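Local coordinates for protein ATP-dependent RNA helicase HrpB (Escherichia coli, PDB 6EUD) that hydrolyses ATP to ADP and phosphate as a bacterial DExH-box NTPase of the DEAH/RHA helicase group, and probably binds and remodels RNA, at residues 209-214 with 269-274; 233-238 with 243-248; 574-579 with 676-681; 614-619 with 666-671. All coordinates share one frame; numbering follows the deposited sequence.

Interaction 1: residues 209-214 with 269-274; sequences EMLRQE and RKVVLA
R269, at the start of strand 269-274, reaches the last turn of helix 199-213 beside L211 in the RecA-like fold of the helicase C-terminal region, and illustrates how an arginine can tie a helix end to the parallel strands of a mixed sheet. From CB, which points at the helix, its CG lies between the backbone N and the carbonyl carbon (chi1 61°); CB, CG and CD serve as a spacer, and a bend at chi3 then turns the guanidinium to the backbone carbonyls at the helix end. NE passes L211 CD2 at 4.1 Å. The same methyl sits over the centre of one guanidinium face, 3.8 Å from CZ. NH1 gives its N-H to L211 O at 2.7 Å, with that oxygen at the edge of the guanidinium plane. NH2 bonds E214 O at 2.8 Å along a more bent path (141°), and also bonds G216 O. The carbonyls of L211, in the last turn, and of E214, just past it, lack a following helical turn to donate to them; a cationic donor serves instead, probably favoured by the helix dipole. Two residues along the strand, V271 continues the contact with hydrocarbon alone: its CG2 meets L211 CD1 at 3.7 Å.

Interaction 2: residues 233-238 with 243-248; sequences EQLASR and VLLCPL
L245 is the residue through which strand 243-248 touches the end of helix 225-236, where L235 and A236 receive it. The strand shows how alternation sorts side chains between two faces of a sheet. V243, first in the segment, packs on R269 and V271 of the neighbouring strand 269-274. L244 lies on the opposite face and packs on P265, while its backbone bonds to R269 and V271. L245 then comes back to the helical side. With CG anti to the carbonyl carbon (chi1 -65°), its two methyls divide the work. CD1 slips against the helix backbone, 3.9 Å from A236 N and 4.0 Å from L235 CB, with A236 CB a little farther at 4.4 Å. CD2 meets L235 CD2 at 4.0 Å, and both leucines also touch V271. C246 carries the strand pairing onward through backbone bonds to V271 and L273. P247 returns to the helix side and packs on I228 and Q232, and L248 packs on L282 and I284.

Within segment 233-238, R238 NH1 folds back to donate to Q234 O at 2.6 Å and to Q234 OE1 at 3.1 Å, both close to the guanidinium plane. The turn that follows leads directly into the strand. Strand 217-221, helix 225-236 and strand 243-248 form a beta-alpha-beta crossover with strand 269-274 lying between the two strands, an arrangement characteristic of the RecA-like domains of superfamily 2 helicases.

Interaction 3: residues 574-579 with 676-681; sequences DTVEWD and HSLRGL
E577 and L678 bring their CA atoms within 7.1 Å, where the extended strand 571-579 meets a turn whose residues from L678 onward adopt helical backbone angles. That turn is closed by G680 N bonding S677 O and by L681 N bonding L678 O. Strand alternation makes the contact a simple one: V576 and W578 direct their CB atoms at the turn, E577 directs its own away, and L678 packs over the peptide between them. Its CG packs on V576 CG1 at 4.1 Å, and its CD1 continues beyond, settling almost squarely above the plane of the peptide group joining E577 to W578, 3.5 Å from E577 C and 3.6 Å from W578 N. W578 CB borders the same methyl at 4.0 Å, but with CG anti to its backbone N (chi1 -176°) the indole is carried away from the turn. L678 also touches L585 on the adjacent strand, so it spans two strands of the three-stranded antiparallel sheet. On the far face E577 forms a salt bridge with K622, although D621 brings a like charge near its other carboxylate oxygen. The acidic E577 and the apolar contact thus lie on different faces, and the junction between the connector sheet and the C-terminal region probably relies here on van der Waals packing and partial burial of hydrocarbon, a methyl lying over the peptide that follows E577, itself backbone-paired with K586 of strand 584-593.

Interaction 4: residues 614-619 with 666-671; sequences AMLNGI and TWLLPH
L616 and L668 meet methyl to methyl, CD2 to CD2 at 4.1 Å, their side chains sliding past each other in opposite directions. I619 comes to the same L668 CD2 from the next turn of helix 608-622, tip to tip, with its CD1 at 3.9 Å, so one methyl is held by two partners. The second branch of L616 takes another course: the L616 and L669 side chains cross at about a right angle, and L616 CD1 rests on L669 CB at 4.0 Å. L616 CG and I619 CG1 both lie anti to the carbonyl carbon (chi1 -65° and -62°), and being three positions apart the two residues project from one side of the helix.

Around this first shell, L668 is set by the end of helix 664-667. Its CB lies 4.0 Å above the plane of the W667 ring, over the ring centre, and the indole is fixed in turn by its NE1 bonding L660 O. L669 opens a short 3-10 turn, in which H671 N bonds L668 O at 3.1 Å. The adjacent N617 bonds D574 O, linking helix 608-622 to strand 571-579. L664, V626 and L684 extend the hydrocarbon layer. With branched aliphatic groups alone meeting across the contact, any selectivity here probably comes from the fit of those groups, while the polar bonds that orient it lie in the surrounding shell.

The four contacts form two pairs on opposite sides of the chain's centre. Interactions 1 and 2 lie 9 Å apart between centres and share one sheet: strands 269-274 and 243-248 are parallel neighbours, and interaction 2 is nested in the loop closed by interaction 1. Interactions 3 and 4, centres 10 Å apart, are joined where helix 608-622 lies against strand 571-579, and interaction 4 is nested within interaction 3. The pairs follow in series along the chain, with centres about 68 to 74 Å apart and no touch between them. One pair lies within the RecA-like C-terminal helicase domain; the other lies where the connector sheet meets the C-terminal region, consistent with a structurally separate part of the chain.

Interaction 1: residues 209-214 with 269-274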
# COMPACT_ATOMS: atom_id res chain seq x y z
N GLU A 209 -33.62 21.23 -6.27
CA GLU A 209 -34.54 20.73 -7.28
C GLU A 209 -35.26 19.46 -6.80
O GLU A 209 -36.43 19.26 -7.09
CB GLU A 209 -33.81 20.48 -8.59
CG GLU A 209 -34.68 19.89 -9.71
CD GLU A 209 -35.81 20.84 -10.17
OE1 GLU A 209 -35.81 22.03 -9.79
OE2 GLU A 209 -36.69 20.38 -10.93
N MET A 210 -34.56 18.60 -6.07
CA MET A 210 -35.21 17.45 -5.47
C MET A 210 -36.28 17.84 -4.45
O MET A 210 -37.36 17.24 -4.39
CB MET A 210 -34.18 16.54 -4.83
CG MET A 210 -34.73 15.15 -4.54
SD MET A 210 -33.66 13.88 -5.11
CE MET A 210 -34.56 12.50 -4.52
N LEU A 211 -35.98 18.86 -3.66
CA LEU A 211 -36.90 19.38 -2.67
C LEU A 211 -38.14 19.95 -3.34
O LEU A 211 -39.23 19.91 -2.79
CB LEU A 211 -36.22 20.47 -1.83
CG LEU A 211 -35.06 19.98 -0.95
CD1 LEU A 211 -34.36 21.14 -0.26
CD2 LEU A 211 -35.58 18.99 0.07
N ARG A 212 -37.95 20.48 -4.54
CA ARG A 212 -39.05 21.12 -5.25
C ARG A 212 -39.99 20.10 -5.86
O ARG A 212 -41.18 20.32 -5.92
CB ARG A 212 -38.51 22.04 -6.34
CG ARG A 212 -39.56 22.96 -6.98
CD ARG A 212 -39.03 23.67 -8.23
NE ARG A 212 -38.80 22.73 -9.33
CZ ARG A 212 -39.75 22.29 -10.15
NH1 ARG A 212 -41.01 22.70 -10.01
NH2 ARG A 212 -39.45 21.43 -11.12
N GLN A 213 -39.45 18.98 -6.32
CA GLN A 213 -40.28 18.01 -7.01
C GLN A 213 -40.81 16.93 -6.09
O GLN A 213 -41.83 16.30 -6.38
CB GLN A 213 -39.49 17.36 -8.15
CG GLN A 213 -39.18 18.30 -9.30
CD GLN A 213 -38.64 17.56 -10.50
OE1 GLN A 213 -38.91 16.37 -10.69
NE2 GLN A 213 -37.85 18.25 -11.32
N GLU A 214 -40.13 16.70 -4.98
CA GLU A 214 -40.42 15.53 -4.17
C GLU A 214 -40.76 15.94 -2.75
O GLU A 214 -40.33 16.98 -2.25
CB GLU A 214 -39.26 14.52 -4.17
CG GLU A 214 -38.68 14.17 -5.54
CD GLU A 214 -39.66 13.47 -6.45
OE1 GLU A 214 -40.68 12.94 -5.95
OE2 GLU A 214 -39.39 13.46 -7.67
N ARG A 269 -39.61 20.48 6.89
CA ARG A 269 -38.83 19.36 6.40
C ARG A 269 -37.37 19.69 6.63
O ARG A 269 -37.01 20.86 6.69
CB ARG A 269 -39.11 19.12 4.91
CG ARG A 269 -38.76 20.30 4.01
CD ARG A 269 -39.45 20.25 2.66
NE ARG A 269 -39.18 19.00 1.96
CZ ARG A 269 -39.29 18.86 0.65
NH1 ARG A 269 -39.65 19.90 -0.09
NH2 ARG A 269 -39.03 17.69 0.07
N LYS A 270 -36.51 18.68 6.75
CA LYS A 270 -35.09 18.93 6.98
C LYS A 270 -34.19 18.37 5.89
O LYS A 270 -34.47 17.34 5.28
CB LYS A 270 -34.67 18.36 8.34
CG LYS A 270 -34.72 16.84 8.39
CD LYS A 270 -34.30 16.28 9.75
CE LYS A 270 -34.34 14.76 9.69
NZ LYS A 270 -33.97 14.10 10.94
N VAL A 271 -33.10 19.08 5.64
CA VAL A 271 -32.00 18.56 4.86
C VAL A 271 -30.84 18.26 5.79
O VAL A 271 -30.30 19.15 6.43
CB VAL A 271 -31.53 19.55 3.78
CG1 VAL A 271 -30.30 18.99 3.05
CG2 VAL A 271 -32.67 19.85 2.81
N VAL A 272 -30.47 16.99 5.88
CA VAL A 272 -29.35 16.61 6.72
C VAL A 272 -28.14 16.45 5.83
O VAL A 272 -28.13 15.66 4.90
CB VAL A 272 -29.63 15.30 7.49
CG1 VAL A 272 -28.44 14.92 8.31
CG2 VAL A 272 -30.82 15.48 8.40
N LEU A 273 -27.12 17.25 6.12
CA LEU A 273 -25.87 17.22 5.38
C LEU A 273 -24.87 16.42 6.21
O LEU A 273 -24.47 16.84 7.28
CB LEU A 273 -25.37 18.64 5.08
CG LEU A 273 -26.31 19.68 4.42
CD1 LEU A 273 -27.13 20.46 5.46
CD2 LEU A 273 -25.53 20.63 3.51
N ALA A 274 -24.47 15.26 5.71
CA ALA A 274 -23.66 14.35 6.51
C ALA A 274 -22.52 13.76 5.70
O ALA A 274 -22.55 13.76 4.46
CB ALA A 274 -24.54 13.23 7.09

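Interaction 2: residues 233-238 with 243-248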
# COMPACT_ATOMS: atom_id res chain seq x y z
N GLU A 233 -24.17 26.74 2.81
CA GLU A 233 -24.29 28.15 2.44
C GLU A 233 -24.99 28.31 1.09
O GLU A 233 -25.85 29.18 0.94
CB GLU A 233 -22.91 28.81 2.42
CG GLU A 233 -22.95 30.23 1.90
CD GLU A 233 -21.69 31.00 2.25
OE1 GLU A 233 -20.83 30.42 2.95
OE2 GLU A 233 -21.57 32.17 1.84
N GLN A 234 -24.63 27.48 0.10
CA GLN A 234 -25.24 27.58 -1.22
C GLN A 234 -26.70 27.17 -1.18
O GLN A 234 -27.53 27.71 -1.90
CB GLN A 234 -24.49 26.74 -2.25
CG GLN A 234 -23.08 27.24 -2.49
CD GLN A 234 -23.06 28.74 -2.79
OE1 GLN A 234 -23.89 29.24 -3.55
NE2 GLN A 234 -22.14 29.46 -2.16
N LEU A 235 -27.00 26.20 -0.32
CA LEU A 235 -28.36 25.68 -0.18
C LEU A 235 -29.27 26.76 0.43
O LEU A 235 -30.41 26.95 0.00
CB LEU A 235 -28.32 24.42 0.68
CG LEU A 235 -29.26 23.26 0.39
CD1 LEU A 235 -29.42 23.08 -1.10
CD2 LEU A 235 -28.67 22.01 1.03
N ALA A 236 -28.72 27.49 1.39
CA ALA A 236 -29.43 28.52 2.15
C ALA A 236 -30.18 29.58 1.32
O ALA A 236 -31.21 30.11 1.76
CB ALA A 236 -28.44 29.19 3.08
N SER A 237 -29.69 29.87 0.12
CA SER A 237 -30.29 30.88 -0.75
C SER A 237 -31.25 30.28 -1.79
O SER A 237 -31.90 31.00 -2.55
CB SER A 237 -29.19 31.64 -1.48
OG SER A 237 -28.43 30.74 -2.27
N ARG A 238 -31.33 28.95 -1.82
CA ARG A 238 -32.09 28.26 -2.85
C ARG A 238 -33.27 27.46 -2.28
O ARG A 238 -33.99 26.78 -3.02
CB ARG A 238 -31.17 27.34 -3.66
CG ARG A 238 -30.09 28.04 -4.48
CD ARG A 238 -29.12 27.03 -5.10
NE ARG A 238 -28.15 27.63 -6.00
CZ ARG A 238 -27.05 28.27 -5.60
NH1 ARG A 238 -26.80 28.42 -4.31
NH2 ARG A 238 -26.20 28.78 -6.49
N VAL A 243 -37.75 24.78 4.93
CA VAL A 243 -36.63 23.85 4.94
C VAL A 243 -35.61 24.21 6.00
O VAL A 243 -35.02 25.29 5.99
CB VAL A 243 -35.92 23.79 3.57
CG1 VAL A 243 -34.75 22.83 3.65
CG2 VAL A 243 -36.88 23.35 2.49
N LEU A 244 -35.41 23.28 6.92
CA LEU A 244 -34.45 23.39 8.00
C LEU A 244 -33.14 22.66 7.65
O LEU A 244 -33.14 21.45 7.42
CB LEU A 244 -35.06 22.83 9.28
CG LEU A 244 -34.26 22.82 10.56
CD1 LEU A 244 -33.87 24.24 10.91
CD2 LEU A 244 -35.12 22.22 11.66
N LEU A 245 -32.04 23.41 7.61
CA LEU A 245 -30.74 22.83 7.31
C LEU A 245 -30.03 22.32 8.55
O LEU A 245 -29.86 23.05 9.53
CB LEU A 245 -29.85 23.86 6.61
CG LEU A 245 -30.34 24.28 5.22
CD1 LEU A 245 -29.31 25.17 4.53
CD2 LEU A 245 -30.66 23.06 4.37
N CYS A 246 -29.60 21.06 8.49
CA CYS A 246 -29.00 20.38 9.64
C CYS A 246 -27.71 19.68 9.28
O CYS A 246 -27.74 18.52 8.89
CB CYS A 246 -29.97 19.35 10.21
SG CYS A 246 -31.61 19.98 10.52
N PRO A 247 -26.58 20.37 9.44
CA PRO A 247 -25.27 19.72 9.28
C PRO A 247 -25.08 18.61 10.31
O PRO A 247 -25.71 18.64 11.35
CB PRO A 247 -24.27 20.85 9.50
CG PRO A 247 -25.05 21.90 10.25
CD PRO A 247 -26.45 21.81 9.73
N LEU A 248 -24.23 17.65 10.01
CA LEU A 248 -24.00 16.54 10.92
C LEU A 248 -22.56 16.06 10.81
O LEU A 248 -22.20 15.28 9.92
CB LEU A 248 -24.96 15.39 10.64
CG LEU A 248 -24.93 14.29 11.70
CD1 LEU A 248 -25.27 14.89 13.02
CD2 LEU A 248 -25.89 13.19 11.37

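Interaction 3: residues 574-579 with 676-681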
# COMPACT_ATOMS: atom_id res chain seq x y z
N ASP A 574 31.45 8.65 -5.01
CA ASP A 574 32.38 9.21 -5.99
C ASP A 574 31.94 8.90 -7.42
O ASP A 574 31.30 7.88 -7.68
CB ASP A 574 33.80 8.70 -5.74
CG ASP A 574 34.28 8.97 -4.32
OD1 ASP A 574 33.81 9.95 -3.71
OD2 ASP A 574 35.13 8.20 -3.82
N THR A 575 32.27 9.79 -8.34
CA THR A 575 31.89 9.59 -9.73
C THR A 575 33.01 9.99 -10.67
O THR A 575 33.56 11.09 -10.57
CB THR A 575 30.63 10.38 -10.11
OG1 THR A 575 29.56 10.03 -9.23
CG2 THR A 575 30.20 10.08 -11.53
N VAL A 576 33.37 9.09 -11.58
CA VAL A 576 34.30 9.44 -12.65
C VAL A 576 33.69 9.04 -13.98
O VAL A 576 33.17 7.94 -14.13
CB VAL A 576 35.69 8.78 -12.46
CG1 VAL A 576 36.56 9.06 -13.66
CG2 VAL A 576 36.37 9.32 -11.24
N GLU A 577 33.74 9.96 -14.94
CA GLU A 577 33.16 9.75 -16.26
C GLU A 577 33.68 10.80 -17.22
O GLU A 577 34.33 11.76 -16.80
CB GLU A 577 31.64 9.83 -16.19
CG GLU A 577 31.17 11.22 -15.82
CD GLU A 577 29.77 11.22 -15.29
OE1 GLU A 577 29.06 12.23 -15.48
OE2 GLU A 577 29.37 10.21 -14.67
N TRP A 578 33.39 10.62 -18.50
CA TRP A 578 33.83 11.58 -19.52
C TRP A 578 32.68 12.41 -20.07
O TRP A 578 31.72 11.87 -20.64
CB TRP A 578 34.55 10.85 -20.66
CG TRP A 578 35.10 11.78 -21.68
CD1 TRP A 578 34.53 12.13 -22.88
CD2 TRP A 578 36.35 12.50 -21.62
NE1 TRP A 578 35.34 13.00 -23.55
CE2 TRP A 578 36.46 13.25 -22.81
CE3 TRP A 578 37.38 12.57 -20.68
CZ2 TRP A 578 37.57 14.06 -23.08
CZ3 TRP A 578 38.48 13.39 -20.95
CH2 TRP A 578 38.57 14.12 -22.15
N ASP A 579 32.78 13.72 -19.90
CA ASP A 579 31.80 14.66 -20.43
C ASP A 579 32.09 14.96 -21.92
O ASP A 579 32.97 15.76 -22.25
CB ASP A 579 31.80 15.93 -19.58
CG ASP A 579 30.79 16.96 -20.06
OD1 ASP A 579 29.92 16.62 -20.88
OD2 ASP A 579 30.86 18.12 -19.58
N HIS A 676 42.98 1.47 -14.70
CA HIS A 676 43.46 2.67 -14.02
C HIS A 676 43.03 3.96 -14.73
O HIS A 676 43.41 5.06 -14.34
CB HIS A 676 44.99 2.65 -13.88
CG HIS A 676 45.52 1.45 -13.17
ND1 HIS A 676 45.29 1.18 -11.84
CD2 HIS A 676 46.34 0.44 -13.61
CE1 HIS A 676 45.89 0.07 -11.50
NE2 HIS A 676 46.54 -0.40 -12.54
N SER A 677 42.26 3.83 -15.81
CA SER A 677 41.86 4.98 -16.61
C SER A 677 40.55 4.70 -17.29
O SER A 677 40.20 3.54 -17.52
CB SER A 677 42.90 5.31 -17.68
OG SER A 677 42.92 4.30 -18.69
N LEU A 678 39.82 5.76 -17.63
CA LEU A 678 38.57 5.61 -18.37
C LEU A 678 38.80 4.86 -19.67
O LEU A 678 37.91 4.17 -20.16
CB LEU A 678 37.92 6.97 -18.62
CG LEU A 678 37.09 7.53 -17.45
CD1 LEU A 678 36.47 8.84 -17.82
CD2 LEU A 678 36.01 6.55 -17.06
N ARG A 679 40.01 4.97 -20.22
CA ARG A 679 40.40 4.24 -21.43
C ARG A 679 40.29 2.72 -21.28
O ARG A 679 40.01 2.00 -22.25
CB ARG A 679 41.83 4.62 -21.82
CG ARG A 679 42.06 6.11 -22.03
CD ARG A 679 43.50 6.49 -21.75
NE ARG A 679 43.98 7.53 -22.65
CZ ARG A 679 45.20 7.57 -23.17
NH1 ARG A 679 46.08 6.62 -22.87
NH2 ARG A 679 45.55 8.55 -23.99
N GLY A 680 40.50 2.23 -20.07
CA GLY A 680 40.52 0.81 -19.81
C GLY A 680 39.14 0.23 -19.70
O GLY A 680 38.98 -0.98 -19.76
N LEU A 681 38.13 1.09 -19.55
CA LEU A 681 36.74 0.64 -19.52
C LEU A 681 36.36 -0.12 -20.80
O LEU A 681 35.59 -1.07 -20.73
CB LEU A 681 35.78 1.82 -19.33
CG LEU A 681 35.55 2.31 -17.90
CD1 LEU A 681 34.49 3.41 -17.85
CD2 LEU A 681 35.18 1.15 -16.99

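Interaction 4: residues 614-619 with 666-671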
# COMPACT_ATOMS: atom_id res chain seq x y z
N ALA A 614 33.97 4.58 -8.43
CA ALA A 614 33.60 5.86 -9.03
C ALA A 614 33.29 5.69 -10.52
O ALA A 614 32.41 6.37 -11.06
CB ALA A 614 34.69 6.91 -8.82
N MET A 615 34.00 4.79 -11.19
CA MET A 615 33.74 4.50 -12.60
C MET A 615 32.39 3.80 -12.81
O MET A 615 31.69 4.08 -13.81
CB MET A 615 34.87 3.64 -13.17
CG MET A 615 36.18 4.38 -13.35
SD MET A 615 37.47 3.29 -14.01
CE MET A 615 38.84 4.43 -14.21
N LEU A 616 32.03 2.88 -11.91
CA LEU A 616 30.71 2.23 -11.96
C LEU A 616 29.59 3.26 -11.91
O LEU A 616 28.61 3.14 -12.66
CB LEU A 616 30.53 1.23 -10.80
CG LEU A 616 31.44 -0.00 -10.77
CD1 LEU A 616 30.92 -0.98 -9.76
CD2 LEU A 616 31.51 -0.65 -12.13
N ASN A 617 29.73 4.25 -11.03
CA ASN A 617 28.75 5.33 -10.94
C ASN A 617 28.71 6.18 -12.21
O ASN A 617 27.65 6.69 -12.61
CB ASN A 617 29.05 6.22 -9.73
CG ASN A 617 28.80 5.51 -8.41
OD1 ASN A 617 27.90 4.69 -8.30
ND2 ASN A 617 29.60 5.83 -7.40
N GLY A 618 29.87 6.33 -12.85
CA GLY A 618 29.96 7.04 -14.11
C GLY A 618 29.21 6.29 -15.19
O GLY A 618 28.56 6.90 -16.05
N ILE A 619 29.31 4.97 -15.15
CA ILE A 619 28.62 4.11 -16.11
C ILE A 619 27.11 4.25 -15.90
O ILE A 619 26.34 4.35 -16.86
CB ILE A 619 29.05 2.64 -15.98
CG1 ILE A 619 30.54 2.51 -16.29
CG2 ILE A 619 28.19 1.74 -16.87
CD1 ILE A 619 31.12 1.17 -15.91
N THR A 666 28.36 -6.50 -8.83
CA THR A 666 28.42 -7.96 -8.80
C THR A 666 29.03 -8.56 -10.09
O THR A 666 29.92 -9.40 -10.01
CB THR A 666 27.02 -8.56 -8.52
OG1 THR A 666 26.12 -8.20 -9.57
CG2 THR A 666 26.47 -8.01 -7.24
N TRP A 667 28.59 -8.11 -11.27
CA TRP A 667 29.07 -8.75 -12.51
C TRP A 667 30.28 -8.09 -13.19
O TRP A 667 31.03 -8.78 -13.90
CB TRP A 667 27.92 -8.86 -13.54
CG TRP A 667 27.45 -7.59 -14.19
CD1 TRP A 667 26.53 -6.71 -13.70
CD2 TRP A 667 27.83 -7.08 -15.49
NE1 TRP A 667 26.33 -5.68 -14.59
CE2 TRP A 667 27.11 -5.88 -15.69
CE3 TRP A 667 28.72 -7.51 -16.48
CZ2 TRP A 667 27.26 -5.10 -16.86
CZ3 TRP A 667 28.86 -6.75 -17.64
CH2 TRP A 667 28.14 -5.55 -17.82
N LEU A 668 30.49 -6.79 -12.97
CA LEU A 668 31.50 -6.06 -13.72
C LEU A 668 32.73 -5.73 -12.89
O LEU A 668 33.86 -5.86 -13.37
CB LEU A 668 30.92 -4.78 -14.31
CG LEU A 668 31.98 -4.07 -15.17
CD1 LEU A 668 32.44 -5.01 -16.30
CD2 LEU A 668 31.47 -2.72 -15.72
N LEU A 669 32.50 -5.27 -11.66
CA LEU A 669 33.59 -4.87 -10.77
C LEU A 669 34.66 -5.95 -10.54
O LEU A 669 35.85 -5.62 -10.57
CB LEU A 669 33.02 -4.40 -9.42
CG LEU A 669 34.02 -4.02 -8.31
CD1 LEU A 669 34.97 -2.92 -8.76
CD2 LEU A 669 33.26 -3.62 -7.06
N PRO A 670 34.28 -7.24 -10.33
CA PRO A 670 35.32 -8.26 -10.14
C PRO A 670 36.38 -8.28 -11.24
O PRO A 670 37.51 -8.69 -10.96
CB PRO A 670 34.54 -9.57 -10.17
CG PRO A 670 33.21 -9.21 -9.67
CD PRO A 670 32.93 -7.83 -10.20
N HIS A 671 36.03 -7.85 -12.45
CA HIS A 671 36.98 -7.90 -13.57
C HIS A 671 37.81 -6.63 -13.76
O HIS A 671 38.58 -6.52 -14.70
CB HIS A 671 36.23 -8.20 -14.86
CG HIS A 671 35.48 -9.50 -14.83
ND1 HIS A 671 36.02 -10.68 -15.29
CD2 HIS A 671 34.23 -9.80 -14.40
CE1 HIS A 671 35.14 -11.65 -15.15
NE2 HIS A 671 34.05 -11.15 -14.60